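Local coordinates for uncharacterized protein YjgB (Bacillus subtilis, PDB 4YGT) that is of unknown function but is probably a secreted lipoprotein, the first structurally determined member of the DUF4309 family, at residues 107-121 with 133-146. Numbering follows the deposited sequence.
Sequences VTPEVLQKQLGPVNR and YVYDTGRYELHFVI. With EDO (1,2-ethanediol), chain F.
Pro-109 meets the phenol end of Tyr-133 obliquely, CB lying 3.5 Å from Tyr-133 CZ, while its CG reaches Ile-146 CG2. Three residues on, in helix 109-116, Leu-112 divides its branches: CD1 fills the angle between Tyr-133 CB and Phe-144 CB, and CD2 sits squarely over the Phe-144 ring, 3.5 Å from the centroid, in a CH-pi contact. Leu-116 CD1 is likewise centred, 3.7 Å above the Tyr-135 ring. Helix 14-27 covers Leu-116 through Val-20 and Tyr-24.

The chain turns at Gly-117, whose positive phi ends the helix, and Val-119 comes over the opposite face of Tyr-135, CA making a slanting CH-pi contact and CG2 offset toward the rim. With CG beside its backbone N (chi1 -78°), that ring slides between helix and loop, and its OH lies 3.0 Å from both Gly-117 O and Leu-112 O. A phenylalanine in its place would probably cost the carbonyls of Leu-112 and Gly-117 the one hydroxyl near both.

Asn-120 and Arg-121 face Val-134 in a classic beta bulge: Val-134 O receives Arg-121 N and, weakly, Asn-120 N, and Val-134 N donates back to Arg-121 O. Asn-120 OD1 accepts from Asp-136 N (2.8 Å, nearly straight), the donor standing above the amide carbonyl plane. Arg-121, bent at chi3, brings NH1 to Asp-136 OD1 at 2.9 Å, in the guanidinium plane, while Glu-141 OE1 lies over a guanidinium face as a long, purely electrostatic partner. Apolar packing thus seats the helix on the hairpin; at the sheet's edge strand backbone bonds and charge take over, two carboxylates likely stabilising one arginine.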
loop_
_atom_site.group_PDB
_atom_site.type_symbol
_atom_site.label_atom_id
_atom_site.label_comp_id
_atom_site.label_asym_id
_atom_site.label_seq_id
_atom_site.Cartn_x
_atom_site.Cartn_y
_atom_site.Cartn_z
ATOM N N VAL A 107 -6.917 0.309 -10.932
ATOM C CA VAL A 107 -7.407 -0.527 -9.832
ATOM C C VAL A 107 -8.745 0.032 -9.376
ATOM O O VAL A 107 -8.814 1.035 -8.661
ATOM C CB VAL A 107 -6.385 -0.696 -8.673
ATOM C CG1 VAL A 107 -6.969 -1.515 -7.524
ATOM C CG2 VAL A 107 -5.097 -1.337 -9.180
ATOM N N THR A 108 -9.811 -0.636 -9.825
ATOM C CA THR A 108 -11.212 -0.298 -9.565
ATOM C C THR A 108 -11.844 -1.316 -8.600
ATOM O O THR A 108 -11.340 -2.440 -8.528
ATOM C CB THR A 108 -11.989 -0.251 -10.895
ATOM O OG1 THR A 108 -11.857 -1.505 -11.556
ATOM C CG2 THR A 108 -11.528 0.867 -11.821
ATOM N N PRO A 109 -12.962 -0.988 -7.891
ATOM C CA PRO A 109 -13.591 -1.986 -6.997
ATOM C C PRO A 109 -14.093 -3.239 -7.729
ATOM O O PRO A 109 -14.344 -4.264 -7.083
ATOM C CB PRO A 109 -14.774 -1.217 -6.392
ATOM C CG PRO A 109 -14.386 0.223 -6.507
ATOM C CD PRO A 109 -13.691 0.296 -7.830
ATOM N N GLU A 110 -14.224 -3.155 -9.075
ATOM C CA GLU A 110 -14.663 -4.259 -9.927
ATOM C C GLU A 110 -13.476 -5.164 -10.301
ATOM O O GLU A 110 -13.648 -6.383 -10.330
ATOM C CB GLU A 110 -15.428 -3.760 -11.183
ATOM C CG GLU A 110 -14.581 -3.085 -12.253
ATOM C CD GLU A 110 -15.210 -1.883 -12.926
ATOM O OE1 GLU A 110 -16.214 -2.070 -13.655
ATOM O OE2 GLU A 110 -14.677 -0.761 -12.756
ATOM N N VAL A 111 -12.270 -4.591 -10.553
ATOM C CA VAL A 111 -11.105 -5.431 -10.867
ATOM C C VAL A 111 -10.735 -6.211 -9.599
ATOM O O VAL A 111 -10.258 -7.334 -9.709
ATOM C CB VAL A 111 -9.878 -4.720 -11.509
ATOM C CG1 VAL A 111 -10.251 -3.964 -12.783
ATOM C CG2 VAL A 111 -9.152 -3.824 -10.524
ATOM N N LEU A 112 -11.041 -5.644 -8.409
ATOM C CA LEU A 112 -10.826 -6.273 -7.108
ATOM C C LEU A 112 -11.731 -7.483 -6.970
ATOM O O LEU A 112 -11.328 -8.486 -6.387
ATOM C CB LEU A 112 -11.073 -5.280 -5.956
ATOM C CG LEU A 112 -10.022 -4.185 -5.727
ATOM C CD1 LEU A 112 -10.425 -3.295 -4.573
ATOM C CD2 LEU A 112 -8.644 -4.780 -5.445
ATOM N N GLN A 113 -12.942 -7.403 -7.553
ATOM C CA GLN A 113 -13.914 -8.488 -7.577
ATOM C C GLN A 113 -13.442 -9.559 -8.589
ATOM O O GLN A 113 -13.327 -10.724 -8.209
ATOM C CB GLN A 113 -15.320 -7.938 -7.903
ATOM C CG GLN A 113 -16.455 -8.977 -7.967
ATOM C CD GLN A 113 -16.879 -9.531 -6.626
ATOM O OE1 GLN A 113 -17.072 -8.802 -5.643
ATOM N NE2 GLN A 113 -17.086 -10.839 -6.577
ATOM N N LYS A 114 -13.103 -9.158 -9.845
ATOM C CA LYS A 114 -12.633 -10.069 -10.915
ATOM C C LYS A 114 -11.316 -10.782 -10.550
ATOM O O LYS A 114 -11.050 -11.878 -11.057
ATOM C CB LYS A 114 -12.437 -9.309 -12.248
ATOM C CG LYS A 114 -12.452 -10.203 -13.502
ATOM C CD LYS A 114 -12.248 -9.415 -14.801
ATOM C CE LYS A 114 -12.307 -10.282 -16.040
ATOM N NZ LYS A 114 -13.700 -10.671 -16.396
ATOM N N GLN A 115 -10.503 -10.174 -9.683
ATOM C CA GLN A 115 -9.231 -10.780 -9.350
ATOM C C GLN A 115 -9.236 -11.470 -7.983
ATOM O O GLN A 115 -8.755 -12.600 -7.897
ATOM C CB GLN A 115 -8.089 -9.748 -9.430
ATOM C CG GLN A 115 -7.882 -9.132 -10.825
ATOM C CD GLN A 115 -7.675 -10.133 -11.941
ATOM O OE1 GLN A 115 -6.867 -11.069 -11.848
ATOM N NE2 GLN A 115 -8.381 -9.928 -13.040
ATOM N N LEU A 116 -9.780 -10.822 -6.933
ATOM C CA LEU A 116 -9.709 -11.385 -5.585
ATOM C C LEU A 116 -11.045 -11.912 -5.052
ATOM O O LEU A 116 -11.129 -12.345 -3.897
ATOM C CB LEU A 116 -9.132 -10.342 -4.601
ATOM C CG LEU A 116 -7.953 -9.485 -5.056
ATOM C CD1 LEU A 116 -7.515 -8.532 -3.951
ATOM C CD2 LEU A 116 -6.757 -10.353 -5.519
ATOM N N GLY A 117 -12.064 -11.923 -5.900
ATOM C CA GLY A 117 -13.385 -12.360 -5.492
ATOM C C GLY A 117 -14.026 -11.335 -4.576
ATOM O O GLY A 117 -13.672 -10.150 -4.638
ATOM N N PRO A 118 -14.953 -11.756 -3.682
ATOM C CA PRO A 118 -15.609 -10.778 -2.804
ATOM C C PRO A 118 -14.671 -10.192 -1.753
ATOM O O PRO A 118 -13.669 -10.795 -1.370
ATOM C CB PRO A 118 -16.770 -11.565 -2.178
ATOM C CG PRO A 118 -16.357 -12.980 -2.260
ATOM C CD PRO A 118 -15.511 -13.112 -3.493
ATOM N N VAL A 119 -14.991 -8.970 -1.346
ATOM C CA VAL A 119 -14.240 -8.184 -0.368
ATOM C C VAL A 119 -14.656 -8.644 1.047
ATOM O O VAL A 119 -15.833 -8.947 1.259
ATOM C CB VAL A 119 -14.472 -6.658 -0.624
ATOM C CG1 VAL A 119 -15.954 -6.262 -0.498
ATOM C CG2 VAL A 119 -13.596 -5.796 0.266
ATOM N N ASN A 120 -13.702 -8.706 2.003
ATOM C CA ASN A 120 -14.041 -9.109 3.370
ATOM C C ASN A 120 -14.843 -8.020 4.095
ATOM O O ASN A 120 -15.853 -8.326 4.732
ATOM C CB ASN A 120 -12.798 -9.461 4.168
ATOM C CG ASN A 120 -12.117 -10.720 3.686
ATOM O OD1 ASN A 120 -11.169 -10.682 2.891
ATOM N ND2 ASN A 120 -12.593 -11.869 4.155
ATOM N N ARG A 121 -14.397 -6.755 3.984
ATOM C CA ARG A 121 -14.968 -5.575 4.653
ATOM C C ARG A 121 -14.960 -4.355 3.790
ATOM O O ARG A 121 -14.006 -4.147 3.034
ATOM C CB ARG A 121 -14.056 -5.192 5.841
ATOM C CG ARG A 121 -14.367 -5.779 7.182
ATOM C CD ARG A 121 -13.223 -5.394 8.111
ATOM N NE ARG A 121 -12.739 -6.537 8.889
ATOM C CZ ARG A 121 -11.784 -7.368 8.486
ATOM N NH1 ARG A 121 -11.196 -7.195 7.311
ATOM N NH2 ARG A 121 -11.416 -8.384 9.254
ATOM N N TYR A 133 -11.723 -0.905 0.711
ATOM C CA TYR A 133 -12.067 -2.305 0.440
ATOM C C TYR A 133 -10.996 -3.202 1.099
ATOM O O TYR A 133 -9.843 -3.198 0.659
ATOM C CB TYR A 133 -12.134 -2.548 -1.072
ATOM C CG TYR A 133 -13.305 -1.872 -1.744
ATOM C CD1 TYR A 133 -13.225 -0.547 -2.160
ATOM C CD2 TYR A 133 -14.491 -2.562 -1.988
ATOM C CE1 TYR A 133 -14.289 0.075 -2.810
ATOM C CE2 TYR A 133 -15.572 -1.945 -2.619
ATOM C CZ TYR A 133 -15.467 -0.622 -3.022
ATOM O OH TYR A 133 -16.502 0.004 -3.667
ATOM N N VAL A 134 -11.344 -3.905 2.194
ATOM C CA VAL A 134 -10.374 -4.707 2.945
ATOM C C VAL A 134 -10.432 -6.183 2.556
ATOM O O VAL A 134 -11.500 -6.794 2.587
ATOM C CB VAL A 134 -10.538 -4.548 4.480
ATOM C CG1 VAL A 134 -9.407 -5.231 5.236
ATOM C CG2 VAL A 134 -10.641 -3.089 4.883
ATOM N N TYR A 135 -9.255 -6.756 2.243
ATOM C CA TYR A 135 -9.039 -8.175 1.936
ATOM C C TYR A 135 -8.149 -8.796 3.015
ATOM O O TYR A 135 -7.053 -8.307 3.229
ATOM C CB TYR A 135 -8.405 -8.345 0.537
ATOM C CG TYR A 135 -9.414 -8.189 -0.580
ATOM C CD1 TYR A 135 -10.151 -9.276 -1.036
ATOM C CD2 TYR A 135 -9.656 -6.945 -1.160
ATOM C CE1 TYR A 135 -11.103 -9.132 -2.046
ATOM C CE2 TYR A 135 -10.591 -6.793 -2.182
ATOM C CZ TYR A 135 -11.313 -7.890 -2.624
ATOM O OH TYR A 135 -12.246 -7.745 -3.629
ATOM N N ASP A 136 -8.632 -9.837 3.723
ATOM C CA ASP A 136 -7.827 -10.486 4.758
ATOM C C ASP A 136 -6.793 -11.393 4.099
ATOM O O ASP A 136 -7.128 -12.121 3.162
ATOM C CB ASP A 136 -8.695 -11.261 5.757
ATOM C CG ASP A 136 -9.559 -10.403 6.677
ATOM O OD1 ASP A 136 -9.192 -9.224 6.925
ATOM O OD2 ASP A 136 -10.549 -10.935 7.217
ATOM N N THR A 137 -5.525 -11.290 4.546
ATOM C CA THR A 137 -4.379 -12.029 3.994
ATOM C C THR A 137 -3.534 -12.671 5.126
ATOM O O THR A 137 -2.446 -12.208 5.472
ATOM C CB THR A 137 -3.526 -11.102 3.093
ATOM O OG1 THR A 137 -3.001 -10.039 3.889
ATOM C CG2 THR A 137 -4.314 -10.534 1.920
ATOM N N GLY A 138 -4.076 -13.730 5.693
ATOM C CA GLY A 138 -3.455 -14.464 6.787
ATOM C C GLY A 138 -3.429 -13.660 8.067
ATOM O O GLY A 138 -4.483 -13.327 8.616
ATOM N N ARG A 139 -2.213 -13.336 8.531
ATOM C CA ARG A 139 -1.962 -12.512 9.711
ATOM C C ARG A 139 -2.145 -11.019 9.400
ATOM O O ARG A 139 -2.147 -10.202 10.321
ATOM C CB ARG A 139 -0.508 -12.701 10.168
ATOM C CG ARG A 139 -0.131 -14.069 10.654
ATOM C CD ARG A 139 0.921 -13.938 11.719
ATOM N NE ARG A 139 2.253 -14.180 11.180
ATOM C CZ ARG A 139 3.346 -14.273 11.924
ATOM N NH1 ARG A 139 3.277 -14.124 13.241
ATOM N NH2 ARG A 139 4.518 -14.516 11.359
ATOM N N TYR A 140 -2.196 -10.654 8.104
ATOM C CA TYR A 140 -2.245 -9.256 7.676
ATOM C C TYR A 140 -3.540 -8.931 6.926
ATOM O O TYR A 140 -4.393 -9.804 6.733
ATOM C CB TYR A 140 -0.990 -8.947 6.798
ATOM C CG TYR A 140 0.279 -9.514 7.406
ATOM C CD1 TYR A 140 0.957 -8.834 8.415
ATOM C CD2 TYR A 140 0.744 -10.782 7.048
ATOM C CE1 TYR A 140 2.091 -9.380 9.019
ATOM C CE2 TYR A 140 1.862 -11.348 7.666
ATOM C CZ TYR A 140 2.535 -10.641 8.647
ATOM O OH TYR A 140 3.655 -11.177 9.242
ATOM N N GLU A 141 -3.703 -7.651 6.538
ATOM C CA GLU A 141 -4.856 -7.196 5.769
ATOM C C GLU A 141 -4.437 -6.111 4.794
ATOM O O GLU A 141 -3.568 -5.285 5.099
ATOM C CB GLU A 141 -6.012 -6.735 6.662
ATOM C CG GLU A 141 -5.582 -6.047 7.941
ATOM C CD GLU A 141 -6.712 -5.567 8.822
ATOM O OE1 GLU A 141 -7.692 -6.324 9.014
ATOM O OE2 GLU A 141 -6.599 -4.435 9.341
ATOM N N LEU A 142 -5.003 -6.185 3.583
ATOM C CA LEU A 142 -4.753 -5.244 2.489
ATOM C C LEU A 142 -5.918 -4.321 2.390
ATOM O O LEU A 142 -7.045 -4.782 2.163
ATOM C CB LEU A 142 -4.611 -5.974 1.169
ATOM C CG LEU A 142 -3.288 -6.347 0.657
ATOM C CD1 LEU A 142 -3.455 -6.892 -0.724
ATOM C CD2 LEU A 142 -2.340 -5.156 0.616
ATOM N N HIS A 143 -5.666 -3.037 2.579
ATOM C CA HIS A 143 -6.679 -2.003 2.554
ATOM C C HIS A 143 -6.583 -1.237 1.246
ATOM O O HIS A 143 -5.668 -0.424 1.090
ATOM C CB HIS A 143 -6.467 -1.059 3.745
ATOM C CG HIS A 143 -6.679 -1.689 5.084
ATOM N ND1 HIS A 143 -7.773 -1.363 5.868
ATOM C CD2 HIS A 143 -5.905 -2.566 5.763
ATOM C CE1 HIS A 143 -7.636 -2.056 6.982
ATOM N NE2 HIS A 143 -6.530 -2.796 6.967
ATOM N N PHE A 144 -7.473 -1.538 0.279
ATOM C CA PHE A 144 -7.493 -0.800 -0.988
ATOM C C PHE A 144 -8.350 0.449 -0.788
ATOM O O PHE A 144 -9.577 0.337 -0.698
ATOM C CB PHE A 144 -8.012 -1.652 -2.144
ATOM C CG PHE A 144 -7.150 -2.828 -2.496
ATOM C CD1 PHE A 144 -7.355 -4.064 -1.893
ATOM C CD2 PHE A 144 -6.151 -2.717 -3.461
ATOM C CE1 PHE A 144 -6.583 -5.172 -2.256
ATOM C CE2 PHE A 144 -5.365 -3.819 -3.805
ATOM C CZ PHE A 144 -5.598 -5.043 -3.211
ATOM N N VAL A 145 -7.710 1.629 -0.674
ATOM C CA VAL A 145 -8.430 2.884 -0.416
ATOM C C VAL A 145 -8.787 3.565 -1.757
ATOM O O VAL A 145 -7.934 4.167 -2.404
ATOM C CB VAL A 145 -7.630 3.798 0.551
ATOM C CG1 VAL A 145 -8.374 5.085 0.844
ATOM C CG2 VAL A 145 -7.302 3.070 1.853
ATOM N N ILE A 146 -10.069 3.469 -2.145
ATOM C CA ILE A 146 -10.632 3.999 -3.395
ATOM C C ILE A 146 -11.207 5.407 -3.158
ATOM O O ILE A 146 -11.912 5.652 -2.173
ATOM C CB ILE A 146 -11.695 2.998 -3.955
ATOM C CG1 ILE A 146 -11.140 1.534 -3.999
ATOM C CG2 ILE A 146 -12.290 3.438 -5.307
ATOM C CD1 ILE A 146 -10.282 1.106 -5.225
HETATM C C1 EDO F . 3.689 -15.272 7.583
HETATM O O1 EDO F . 2.704 -15.164 8.614
HETATM C C2 EDO F . 4.492 -13.943 7.400
HETATM O O2 EDO F . 5.409 -13.649 8.459
HETATM O O HOH W 1 -9.158 -12.745 1.151
#